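Local atomic coordinates of polymerase cofactor VP35 (PDB entry 3L2A), a protein that binds RNA, serves as a viral polymerase cofactor and, through its interferon inhibitory domain, counters the host interferon response. Residues 6-17 against 45-53; 28-38 against 66-76. All coordinates share one frame; numbering follows the deposited sequence. Where two conformers were deposited one is given.

Contact 1 (6-17 against 45-53). With ACY (acetic acid), chain C.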
loop_
_atom_site.group_PDB
_atom_site.type_symbol
_atom_site.label_atom_id
_atom_site.label_comp_id
_atom_site.label_asym_id
_atom_site.label_seq_id
_atom_site.Cartn_x
_atom_site.Cartn_y
_atom_site.Cartn_z
ATOM N N PRO A 6 -20.865 -4.689 5.540
ATOM C CA PRO A 6 -21.124 -3.612 4.586
ATOM C C PRO A 6 -20.351 -2.339 4.920
ATOM O O PRO A 6 -20.166 -1.474 4.047
ATOM C CB PRO A 6 -22.634 -3.366 4.733
ATOM C CG PRO A 6 -23.170 -4.642 5.394
ATOM C CD PRO A 6 -22.071 -5.023 6.324
ATOM N N TYR A 7 -19.969 -2.186 6.186
ATOM C CA TYR A 7 -19.314 -0.964 6.611
ATOM C C TYR A 7 -18.166 -1.311 7.512
ATOM O O TYR A 7 -18.371 -1.832 8.627
ATOM C CB TYR A 7 -20.305 -0.053 7.357
ATOM C CG TYR A 7 -19.721 1.277 7.732
ATOM C CD1 TYR A 7 -19.546 2.277 6.771
ATOM C CD2 TYR A 7 -19.307 1.535 9.037
ATOM C CE1 TYR A 7 -18.970 3.500 7.095
ATOM C CE2 TYR A 7 -18.738 2.760 9.379
ATOM C CZ TYR A 7 -18.578 3.743 8.404
ATOM O OH TYR A 7 -18.047 4.977 8.742
ATOM N N ILE A 8 -16.962 -1.014 7.037
ATOM C CA ILE A 8 -15.775 -1.401 7.766
ATOM C C ILE A 8 -14.882 -0.211 8.099
ATOM O O ILE A 8 -14.743 0.709 7.291
ATOM C CB ILE A 8 -14.989 -2.485 6.984
ATOM C CG1 ILE A 8 -14.011 -3.188 7.922
ATOM C CG2 ILE A 8 -14.276 -1.884 5.749
ATOM C CD1 ILE A 8 -13.507 -4.522 7.410
ATOM N N SER A 9 -14.296 -0.234 9.295
ATOM C CA SER A 9 -13.360 0.805 9.717
ATOM C C SER A 9 -11.971 0.585 9.112
ATOM O O SER A 9 -11.639 -0.533 8.659
ATOM C CB SER A 9 -13.254 0.856 11.249
ATOM O OG SER A 9 -12.539 -0.271 11.752
ATOM N N ALA A 10 -11.147 1.634 9.115
ATOM C CA ALA A 10 -9.775 1.489 8.604
ATOM C C ALA A 10 -8.991 0.481 9.450
ATOM O O ALA A 10 -8.211 -0.335 8.923
ATOM C CB ALA A 10 -9.067 2.849 8.584
ATOM N N LYS A 11 -9.229 0.511 10.759
ATOM C CA LYS A 11 -8.544 -0.403 11.679
ATOM C C LYS A 11 -8.920 -1.847 11.340
ATOM O O LYS A 11 -8.056 -2.709 11.251
ATOM C CB LYS A 11 -8.926 -0.063 13.130
ATOM C CG LYS A 11 -8.311 -0.973 14.182
ATOM C CD LYS A 11 -8.892 -0.684 15.574
ATOM C CE LYS A 11 -8.392 -1.697 16.584
ATOM N NZ LYS A 11 -6.892 -1.636 16.740
ATOM N N ASP A 12 -10.213 -2.103 11.149
ATOM C CA ASP A 12 -10.665 -3.471 10.863
ATOM C C ASP A 12 -10.236 -3.964 9.482
ATOM O O ASP A 12 -9.894 -5.154 9.314
ATOM C CB ASP A 12 -12.182 -3.598 11.052
ATOM C CG ASP A 12 -12.589 -3.577 12.517
ATOM O OD1 ASP A 12 -11.696 -3.540 13.409
ATOM O OD2 ASP A 12 -13.809 -3.622 12.783
ATOM N N LEU A 13 -10.242 -3.073 8.487
ATOM C CA LEU A 13 -9.747 -3.471 7.160
ATOM C C LEU A 13 -8.261 -3.819 7.166
ATOM O O LEU A 13 -7.848 -4.811 6.559
ATOM C CB LEU A 13 -10.070 -2.401 6.108
ATOM C CG LEU A 13 -9.742 -2.819 4.687
ATOM C CD1 LEU A 13 -10.514 -4.066 4.242
ATOM C CD2 LEU A 13 -10.062 -1.623 3.803
ATOM N N LYS A 14 -7.453 -3.002 7.848
ATOM C CA LYS A 14 -6.026 -3.290 8.015
ATOM C C LYS A 14 -5.848 -4.681 8.628
ATOM O O LYS A 14 -5.032 -5.480 8.166
ATOM C CB LYS A 14 -5.367 -2.221 8.871
ATOM C CG LYS A 14 -3.879 -2.490 9.119
ATOM C CD LYS A 14 -3.307 -1.541 10.129
ATOM C CE LYS A 14 -1.914 -1.978 10.529
ATOM N NZ LYS A 14 -1.173 -0.856 11.173
ATOM N N GLU A 15 -6.634 -4.985 9.664
ATOM C CA GLU A 15 -6.519 -6.255 10.364
ATOM C C GLU A 15 -6.860 -7.416 9.458
ATOM O O GLU A 15 -6.117 -8.401 9.419
ATOM C CB GLU A 15 -7.405 -6.248 11.611
ATOM C CG GLU A 15 -6.875 -5.335 12.699
ATOM C CD GLU A 15 -7.798 -5.274 13.928
ATOM O OE1 GLU A 15 -8.910 -5.851 13.871
ATOM O OE2 GLU A 15 -7.389 -4.663 14.953
ATOM N N ILE A 16 -7.947 -7.302 8.689
ATOM C CA ILE A 16 -8.294 -8.334 7.695
ATOM C C ILE A 16 -7.149 -8.550 6.686
ATOM O O ILE A 16 -6.794 -9.688 6.344
ATOM C CB ILE A 16 -9.587 -7.959 6.921
ATOM C CG1 ILE A 16 -10.811 -8.150 7.832
ATOM C CG2 ILE A 16 -9.741 -8.783 5.635
ATOM C CD1 ILE A 16 -12.094 -7.563 7.266
ATOM N N MET A 17 -6.594 -7.453 6.189
ATOM C CA MET A 17 -5.543 -7.566 5.161
ATOM C C MET A 17 -4.256 -8.148 5.763
ATOM O O MET A 17 -3.574 -8.980 5.131
ATOM C CB MET A 17 -5.303 -6.215 4.483
ATOM C CG MET A 17 -6.500 -5.781 3.638
ATOM S SD MET A 17 -6.196 -4.143 2.974
ATOM C CE MET A 17 -7.467 -4.075 1.698
ATOM N N LEU A 45 -13.234 3.009 1.921
ATOM C CA LEU A 45 -12.849 1.733 2.542
ATOM C C LEU A 45 -13.708 0.563 2.113
ATOM O O LEU A 45 -13.221 -0.565 2.011
ATOM C CB LEU A 45 -12.903 1.824 4.068
ATOM C CG LEU A 45 -11.804 2.722 4.652
ATOM C CD1 LEU A 45 -12.156 3.016 6.131
ATOM C CD2 LEU A 45 -10.430 2.055 4.531
ATOM N N ASP A 46 -15.002 0.813 1.931
ATOM C CA ASP A 46 -15.891 -0.303 1.583
ATOM C C ASP A 46 -15.766 -0.727 0.130
ATOM O O ASP A 46 -15.960 -1.908 -0.200
ATOM C CB ASP A 46 -17.326 0.081 1.963
ATOM C CG ASP A 46 -17.457 0.273 3.453
ATOM O OD1 ASP A 46 -17.022 -0.639 4.181
ATOM O OD2 ASP A 46 -17.986 1.307 3.882
ATOM N N THR A 47 -15.425 0.224 -0.738
ATOM C CA THR A 47 -15.084 -0.126 -2.122
ATOM C C THR A 47 -13.802 -0.972 -2.168
ATOM O O THR A 47 -13.732 -1.984 -2.849
ATOM C CB THR A 47 -14.893 1.156 -2.931
ATOM O OG1 THR A 47 -16.132 1.895 -2.948
ATOM C CG2 THR A 47 -14.511 0.851 -4.366
ATOM N N ILE A 48 -12.790 -0.522 -1.446
ATOM C CA ILE A 48 -11.515 -1.257 -1.361
ATOM C C ILE A 48 -11.726 -2.675 -0.782
ATOM O O ILE A 48 -11.224 -3.659 -1.300
ATOM C CB ILE A 48 -10.542 -0.439 -0.512
ATOM C CG1 ILE A 48 -10.131 0.820 -1.274
ATOM C CG2 ILE A 48 -9.314 -1.279 -0.123
ATOM C CD1 ILE A 48 -9.431 1.895 -0.369
ATOM N N HIS A 49 -12.516 -2.760 0.275
ATOM C CA HIS A 49 -12.822 -4.040 0.908
ATOM C C HIS A 49 -13.525 -4.966 -0.081
ATOM O O HIS A 49 -13.202 -6.146 -0.159
ATOM C CB HIS A 49 -13.644 -3.784 2.180
ATOM C CG HIS A 49 -14.014 -5.027 2.937
ATOM N ND1 HIS A 49 -15.203 -5.140 3.626
ATOM C CD2 HIS A 49 -13.345 -6.186 3.148
ATOM C CE1 HIS A 49 -15.263 -6.325 4.211
ATOM N NE2 HIS A 49 -14.155 -6.987 3.925
ATOM N N ALA A 50 -14.460 -4.407 -0.848
ATOM C CA ALA A 50 -15.234 -5.189 -1.832
ATOM C C ALA A 50 -14.299 -5.758 -2.885
ATOM O O ALA A 50 -14.401 -6.904 -3.272
ATOM C CB ALA A 50 -16.277 -4.288 -2.500
ATOM N N GLU A 51 -13.398 -4.911 -3.372
ATOM C CA GLU A 51 -12.441 -5.364 -4.396
ATOM C C GLU A 51 -11.464 -6.409 -3.844
ATOM O O GLU A 51 -11.079 -7.366 -4.542
ATOM C CB GLU A 51 -11.708 -4.148 -4.945
ATOM C CG GLU A 51 -12.611 -3.324 -5.827
ATOM C CD GLU A 51 -12.904 -3.991 -7.153
ATOM O OE1 GLU A 51 -12.335 -5.071 -7.437
ATOM O OE2 GLU A 51 -13.705 -3.419 -7.917
ATOM N N PHE A 52 -11.049 -6.218 -2.600
ATOM C CA PHE A 52 -10.162 -7.185 -1.936
ATOM C C PHE A 52 -10.864 -8.538 -1.902
ATOM O O PHE A 52 -10.315 -9.548 -2.303
ATOM C CB PHE A 52 -9.833 -6.724 -0.520
ATOM C CG PHE A 52 -8.799 -7.574 0.167
ATOM C CD1 PHE A 52 -7.484 -7.580 -0.303
ATOM C CD2 PHE A 52 -9.131 -8.350 1.282
ATOM C CE1 PHE A 52 -6.497 -8.352 0.344
ATOM C CE2 PHE A 52 -8.160 -9.128 1.933
ATOM C CZ PHE A 52 -6.835 -9.114 1.471
ATOM N N GLN A 53 -12.096 -8.562 -1.402
ATOM C CA GLN A 53 -12.849 -9.806 -1.320
ATOM C C GLN A 53 -13.071 -10.454 -2.684
ATOM O O GLN A 53 -12.982 -11.686 -2.824
ATOM C CB GLN A 53 -14.220 -9.513 -0.725
ATOM C CG GLN A 53 -14.278 -9.442 0.771
ATOM C CD GLN A 53 -15.716 -9.790 1.275
ATOM O OE1 GLN A 53 -16.675 -9.236 0.793
ATOM N NE2 GLN A 53 -15.833 -10.747 2.199
HETATM C C ACY C . -12.435 -9.745 3.528
HETATM O O ACY C . -12.094 -8.652 3.039
HETATM O OXT ACY C . -13.388 -9.864 4.339
HETATM C CH3 ACY C . -11.624 -10.930 3.079
HETATM O O HOH W 1 -16.049 2.608 5.698
#

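Contact 2 (28-38 against 66-76)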
loop_
_atom_site.group_PDB
_atom_site.type_symbol
_atom_site.label_atom_id
_atom_site.label_comp_id
_atom_site.label_asym_id
_atom_site.label_seq_id
_atom_site.Cartn_x
_atom_site.Cartn_y
_atom_site.Cartn_z
ATOM N N PHE A 28 4.151 -5.245 1.243
ATOM C CA PHE A 28 2.684 -5.384 1.212
ATOM C C PHE A 28 2.026 -4.920 2.495
ATOM O O PHE A 28 0.896 -4.390 2.457
ATOM C CB PHE A 28 2.295 -6.818 0.846
ATOM C CG PHE A 28 2.594 -7.134 -0.582
ATOM C CD1 PHE A 28 1.737 -6.702 -1.595
ATOM C CD2 PHE A 28 3.782 -7.790 -0.925
ATOM C CE1 PHE A 28 2.012 -6.952 -2.949
ATOM C CE2 PHE A 28 4.081 -8.034 -2.260
ATOM C CZ PHE A 28 3.214 -7.623 -3.281
ATOM N N HIS A 29 2.705 -5.108 3.626
ATOM C CA HIS A 29 2.221 -4.497 4.873
ATOM C C HIS A 29 2.192 -2.988 4.723
ATOM O O HIS A 29 1.209 -2.344 5.096
ATOM C CB HIS A 29 3.096 -4.906 6.035
ATOM C CG HIS A 29 2.911 -6.340 6.428
ATOM N ND1 HIS A 29 3.667 -7.360 5.894
ATOM C CD2 HIS A 29 2.072 -6.916 7.317
ATOM C CE1 HIS A 29 3.293 -8.510 6.434
ATOM N NE2 HIS A 29 2.314 -8.269 7.292
ATOM N N GLN A 30 3.251 -2.426 4.137
ATOM C CA GLN A 30 3.283 -0.976 3.921
ATOM C C GLN A 30 2.162 -0.560 2.963
ATOM O O GLN A 30 1.469 0.460 3.191
ATOM C CB GLN A 30 4.645 -0.503 3.407
ATOM C CG GLN A 30 4.738 1.004 3.304
ATOM C CD GLN A 30 4.603 1.702 4.645
ATOM O OE1 GLN A 30 3.665 2.484 4.865
ATOM N NE2 GLN A 30 5.522 1.413 5.551
ATOM N N LEU A 31 1.954 -1.368 1.917
ATOM C CA LEU A 31 0.858 -1.099 0.965
ATOM C C LEU A 31 -0.513 -1.113 1.611
ATOM O O LEU A 31 -1.334 -0.257 1.288
ATOM C CB LEU A 31 0.927 -2.044 -0.236
ATOM C CG LEU A 31 -0.083 -1.756 -1.357
ATOM C CD1 LEU A 31 -0.075 -0.312 -1.894
ATOM C CD2 LEU A 31 0.114 -2.761 -2.458
ATOM N N VAL A 32 -0.758 -2.047 2.540
ATOM C CA VAL A 32 -2.039 -2.081 3.273
ATOM C C VAL A 32 -2.230 -0.753 4.009
ATOM O O VAL A 32 -3.295 -0.165 3.970
ATOM C CB VAL A 32 -2.041 -3.239 4.261
ATOM C CG1 VAL A 32 -3.177 -3.094 5.344
ATOM C CG2 VAL A 32 -2.169 -4.587 3.505
ATOM N N GLN A 33 -1.173 -0.278 4.677
ATOM C CA GLN A 33 -1.290 1.001 5.402
ATOM C C GLN A 33 -1.606 2.177 4.476
ATOM O O GLN A 33 -2.441 3.036 4.809
ATOM C CB GLN A 33 -0.011 1.277 6.179
ATOM C CG GLN A 33 0.278 0.192 7.169
ATOM C CD GLN A 33 1.667 0.322 7.752
ATOM O OE1 GLN A 33 2.066 1.402 8.186
ATOM N NE2 GLN A 33 2.402 -0.781 7.779
ATOM N N VAL A 34 -0.949 2.196 3.324
ATOM C CA VAL A 34 -1.109 3.261 2.328
ATOM C C VAL A 34 -2.543 3.228 1.804
ATOM O O VAL A 34 -3.205 4.257 1.726
ATOM C CB VAL A 34 -0.088 3.100 1.179
ATOM C CG1 VAL A 34 -0.462 3.976 -0.042
ATOM C CG2 VAL A 34 1.382 3.416 1.669
ATOM N N ILE A 35 -3.018 2.031 1.477
ATOM C CA ILE A 35 -4.391 1.852 0.930
ATOM C C ILE A 35 -5.414 2.222 1.972
ATOM O O ILE A 35 -6.407 2.910 1.670
ATOM C CB ILE A 35 -4.565 0.390 0.477
ATOM C CG1 ILE A 35 -3.778 0.180 -0.835
ATOM C CG2 ILE A 35 -6.050 -0.001 0.328
ATOM C CD1 ILE A 35 -3.747 -1.324 -1.305
ATOM N N CYS A 36 -5.218 1.759 3.210
ATOM C CA CYS A 36 -6.206 2.074 4.241
ATOM C C CYS A 36 -6.263 3.567 4.586
ATOM O O CYS A 36 -7.341 4.090 4.860
ATOM C CB CYS A 36 -6.014 1.239 5.509
ATOM S SG CYS A 36 -6.404 -0.463 5.247
ATOM N N LYS A 37 -5.117 4.234 4.620
ATOM C CA LYS A 37 -5.113 5.693 4.835
ATOM C C LYS A 37 -5.846 6.429 3.703
ATOM O O LYS A 37 -6.705 7.293 3.950
ATOM C CB LYS A 37 -3.670 6.208 4.958
ATOM C CG LYS A 37 -3.645 7.693 5.245
ATOM C CD LYS A 37 -2.289 8.173 5.735
ATOM C CE LYS A 37 -2.451 9.517 6.451
ATOM N NZ LYS A 37 -3.287 10.467 5.679
ATOM N N ILE A 38 -5.533 6.078 2.456
ATOM C CA ILE A 38 -6.164 6.752 1.321
ATOM C C ILE A 38 -7.676 6.425 1.333
ATOM O O ILE A 38 -8.530 7.290 1.134
ATOM C CB ILE A 38 -5.470 6.354 -0.002
ATOM C CG1 ILE A 38 -4.115 7.070 -0.090
ATOM C CG2 ILE A 38 -6.361 6.710 -1.188
ATOM C CD1 ILE A 38 -3.144 6.400 -1.059
ATOM N N LEU A 66 -4.087 -6.913 -3.475
ATOM C CA LEU A 66 -3.682 -5.541 -3.178
ATOM C C LEU A 66 -3.200 -4.830 -4.423
ATOM O O LEU A 66 -3.508 -3.659 -4.636
ATOM C CB LEU A 66 -2.604 -5.540 -2.112
ATOM C CG LEU A 66 -3.054 -5.997 -0.712
ATOM C CD1 LEU A 66 -1.832 -6.224 0.154
ATOM C CD2 LEU A 66 -3.994 -4.952 -0.061
ATOM N N ILE A 67 -2.415 -5.519 -5.244
ATOM C CA ILE A 67 -2.034 -4.918 -6.528
ATOM C C ILE A 67 -3.273 -4.556 -7.353
ATOM O O ILE A 67 -3.376 -3.462 -7.905
ATOM C CB ILE A 67 -1.103 -5.859 -7.326
ATOM C CG1 ILE A 67 0.244 -6.001 -6.609
ATOM C CG2 ILE A 67 -0.912 -5.360 -8.780
ATOM C CD1 ILE A 67 1.177 -7.041 -7.251
ATOM N N GLN A 68 -4.238 -5.469 -7.399
ATOM C CA GLN A 68 -5.431 -5.232 -8.194
ATOM C C GLN A 68 -6.222 -4.035 -7.682
ATOM O O GLN A 68 -6.756 -3.260 -8.481
ATOM C CB GLN A 68 -6.267 -6.511 -8.283
ATOM C CG GLN A 68 -5.538 -7.653 -9.021
ATOM C CD GLN A 68 -5.164 -7.360 -10.469
ATOM O OE1 GLN A 68 -4.170 -6.685 -10.755
ATOM N NE2 GLN A 68 -5.914 -7.943 -11.396
ATOM N N ILE A 69 -6.288 -3.870 -6.363
ATOM C CA ILE A 69 -6.924 -2.674 -5.776
ATOM C C ILE A 69 -6.318 -1.419 -6.359
ATOM O O ILE A 69 -7.046 -0.509 -6.789
ATOM C CB ILE A 69 -6.862 -2.654 -4.223
ATOM C CG1 ILE A 69 -7.809 -3.720 -3.642
ATOM C CG2 ILE A 69 -7.165 -1.227 -3.666
ATOM C CD1 ILE A 69 -7.489 -4.160 -2.175
ATOM N N THR A 70 -4.996 -1.366 -6.415
ATOM C CA THR A 70 -4.306 -0.133 -6.883
ATOM C C THR A 70 -4.616 0.173 -8.345
ATOM O O THR A 70 -4.632 1.336 -8.749
ATOM C CB THR A 70 -2.795 -0.168 -6.664
ATOM O OG1 THR A 70 -2.171 -1.139 -7.517
ATOM C CG2 THR A 70 -2.474 -0.462 -5.180
ATOM N N LYS A 71 -4.916 -0.878 -9.099
ATOM C CA LYS A 71 -5.232 -0.780 -10.528
ATOM C C LYS A 71 -6.721 -0.542 -10.828
ATOM O O LYS A 71 -7.071 0.084 -11.839
ATOM C CB LYS A 71 -4.770 -2.069 -11.219
ATOM C CG LYS A 71 -3.238 -2.183 -11.284
ATOM C CD LYS A 71 -2.768 -3.614 -11.541
ATOM C CE LYS A 71 -3.230 -4.168 -12.875
ATOM N NZ LYS A 71 -2.921 -5.648 -12.951
ATOM N N ARG A 72 -7.597 -1.053 -9.975
ATOM C CA ARG A 72 -9.023 -1.003 -10.286
ATOM C C ARG A 72 -9.678 0.257 -9.734
ATOM O O ARG A 72 -10.521 0.858 -10.396
ATOM C CB ARG A 72 -9.736 -2.259 -9.784
ATOM C CG ARG A 72 -9.257 -3.527 -10.466
ATOM C CD ARG A 72 -10.032 -4.753 -10.020
ATOM N NE ARG A 72 -9.447 -5.960 -10.600
ATOM C CZ ARG A 72 -9.540 -7.179 -10.080
ATOM N NH1 ARG A 72 -10.209 -7.393 -8.954
ATOM N NH2 ARG A 72 -8.964 -8.193 -10.704
ATOM N N VAL A 73 -9.268 0.656 -8.531
ATOM C CA VAL A 73 -9.971 1.688 -7.788
ATOM C C VAL A 73 -9.393 3.053 -8.160
ATOM O O VAL A 73 -8.214 3.299 -7.889
ATOM C CB VAL A 73 -9.894 1.420 -6.262
ATOM C CG1 VAL A 73 -10.698 2.452 -5.500
ATOM C CG2 VAL A 73 -10.405 -0.004 -5.921
ATOM N N PRO A 74 -10.199 3.933 -8.799
ATOM C CA PRO A 74 -9.694 5.185 -9.363
ATOM C C PRO A 74 -8.866 6.080 -8.477
ATOM O O PRO A 74 -7.987 6.795 -8.995
ATOM C CB PRO A 74 -10.979 5.936 -9.742
ATOM C CG PRO A 74 -11.901 4.902 -10.121
ATOM C CD PRO A 74 -11.631 3.745 -9.140
ATOM N N ILE A 75 -9.152 6.094 -7.176
ATOM C CA ILE A 75 -8.431 6.987 -6.249
ATOM C C ILE A 75 -6.919 6.789 -6.299
ATOM O O ILE A 75 -6.179 7.732 -6.075
ATOM C CB ILE A 75 -8.936 6.862 -4.768
ATOM C CG1 ILE A 75 -8.474 8.048 -3.911
ATOM C CG2 ILE A 75 -8.559 5.510 -4.119
ATOM C CD1 ILE A 75 -9.112 9.358 -4.313
ATOM N N PHE A 76 -6.477 5.579 -6.634
ATOM C CA PHE A 76 -5.048 5.255 -6.642
ATOM C C PHE A 76 -4.335 5.753 -7.872
ATOM O O PHE A 76 -3.117 5.710 -7.942
ATOM C CB PHE A 76 -4.815 3.760 -6.360
ATOM C CG PHE A 76 -5.292 3.367 -5.011
ATOM C CD1 PHE A 76 -4.614 3.810 -3.879
ATOM C CD2 PHE A 76 -6.455 2.599 -4.857
ATOM C CE1 PHE A 76 -5.055 3.477 -2.606
ATOM C CE2 PHE A 76 -6.905 2.272 -3.584
ATOM C CZ PHE A 76 -6.217 2.702 -2.470
#

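Contact 1 (6-17 against 45-53)
Met17 runs antiparallel to the side chain of Phe52, over one face of its ring, on the inner side of this pair of nearly parallel helices, 10-17 and 45-53, whose axes approach to 10.8 Å at 18°. Its CG stands over the ring centre, 4.0 Å from Phe52 CZ, and the extended chain carries SD above the same face at a distance, a Met-aromatic contact. From there CE reaches Ile48 CG2 at 3.8 Å. Leu13 fills the middle with a branch to each neighbour: CD2 meets Leu45 CD2, while CD1 lies 3.7 Å from His49 CD2. Ile8 CD1 covers one face of the His49 ring, offset toward its rim.

The N-terminal end, where residues 6-8 pass Asp46, is polar and wetter. CG of Asp46 is anti to its carbonyl carbon (chi1 -64°), which lets OD1 accept from Ile8 N at 2.9 Å through its syn lone pair, at a bent 146°. A water donates to both Asp46 OD2 and Ile8 O. Farther along, beside Ile16 and Phe52, His49 NE2 donates to OXT of a bound acetic acid molecule at 3.0 Å. The chemistry thus implies an apolar seam, with the Asp46 carboxylate tying down Ile8, just before helix 10-17, by one direct and one water-mediated link.

Contact 2 (28-38 against 66-76)
Knobs-into-holes packing between two helices of the domain's helical bundle is worked out here in reciprocal form, with helices 28-38 and 66-72 crossing at 36° and their axes 11.0 Å apart. Leu66 is the knob from one side, seated among Phe28, Leu31, Val32 and Ile35. Its two methyls divide the hole: CD1 lies 3.7 Å from Val32 CG2 and also meets the edge of the Phe28 ring at CD1, whereas CD2 touches Ile35 CD1 at 3.8 Å. Leu31 slides past Leu66 in the opposite direction, bringing its CD2 to the CB of that leucine.

Ile35 answers as the knob from the other helix, among Leu66, Ile69, Thr70 and Phe76. With CG1 anti to the carbonyl carbon (chi1 -74°), its CD1 runs on toward Leu66 while CG1 stays 3.9 Å from Phe76 CZ, Ile35 and Phe76 crossing at about a right angle. Thr70 offers its methyl to this pocket, CG2 lying 4.2 Å from Ile35 CD1 and also meeting Leu31 CD1; its hydroxyl turns back into its own helix, OG1 donating to Ile67 O at 2.6 Å, in the carbonyl plane and on a lone pair. A buried hydroxyl is thereby satisfied without a partner across the interface.

Beyond the break at Val73, the chain returns with Ile75 and Phe76. Ile38 CG2 meets Ile75 CG1 at 3.7 Å and packs against Phe76 CE1, so the short following helix prolongs the apolar seam. Mutual knob-into-hole seating of Leu66 and Ile35 is the packing of a helical bundle, here the buried core of the helical part of the domain.

In the fold
Contacts 1 and 2 are neighbouring seams of one four-helix arrangement, with centres about 11 Å apart. Their segments alternate along the chain, so each seam pairs helices separated by a member of the other pair. They meet directly where Ile48 CG2 lies 3.5 Å from Ile35 CG2, and again where Met17 CB approaches Val32 CG2 at 3.7 Å. Contact 2 is the more central, about 5 Å from the centre of the chain to its own centre, against about 13 Å for contact 1. Leu31 and Val34 of helix 27-41 also touch Val114 of strand 113-118, joining the bundle to the sheet. The acetic acid molecule, probably from the crystallisation liquor, belongs to contact 1.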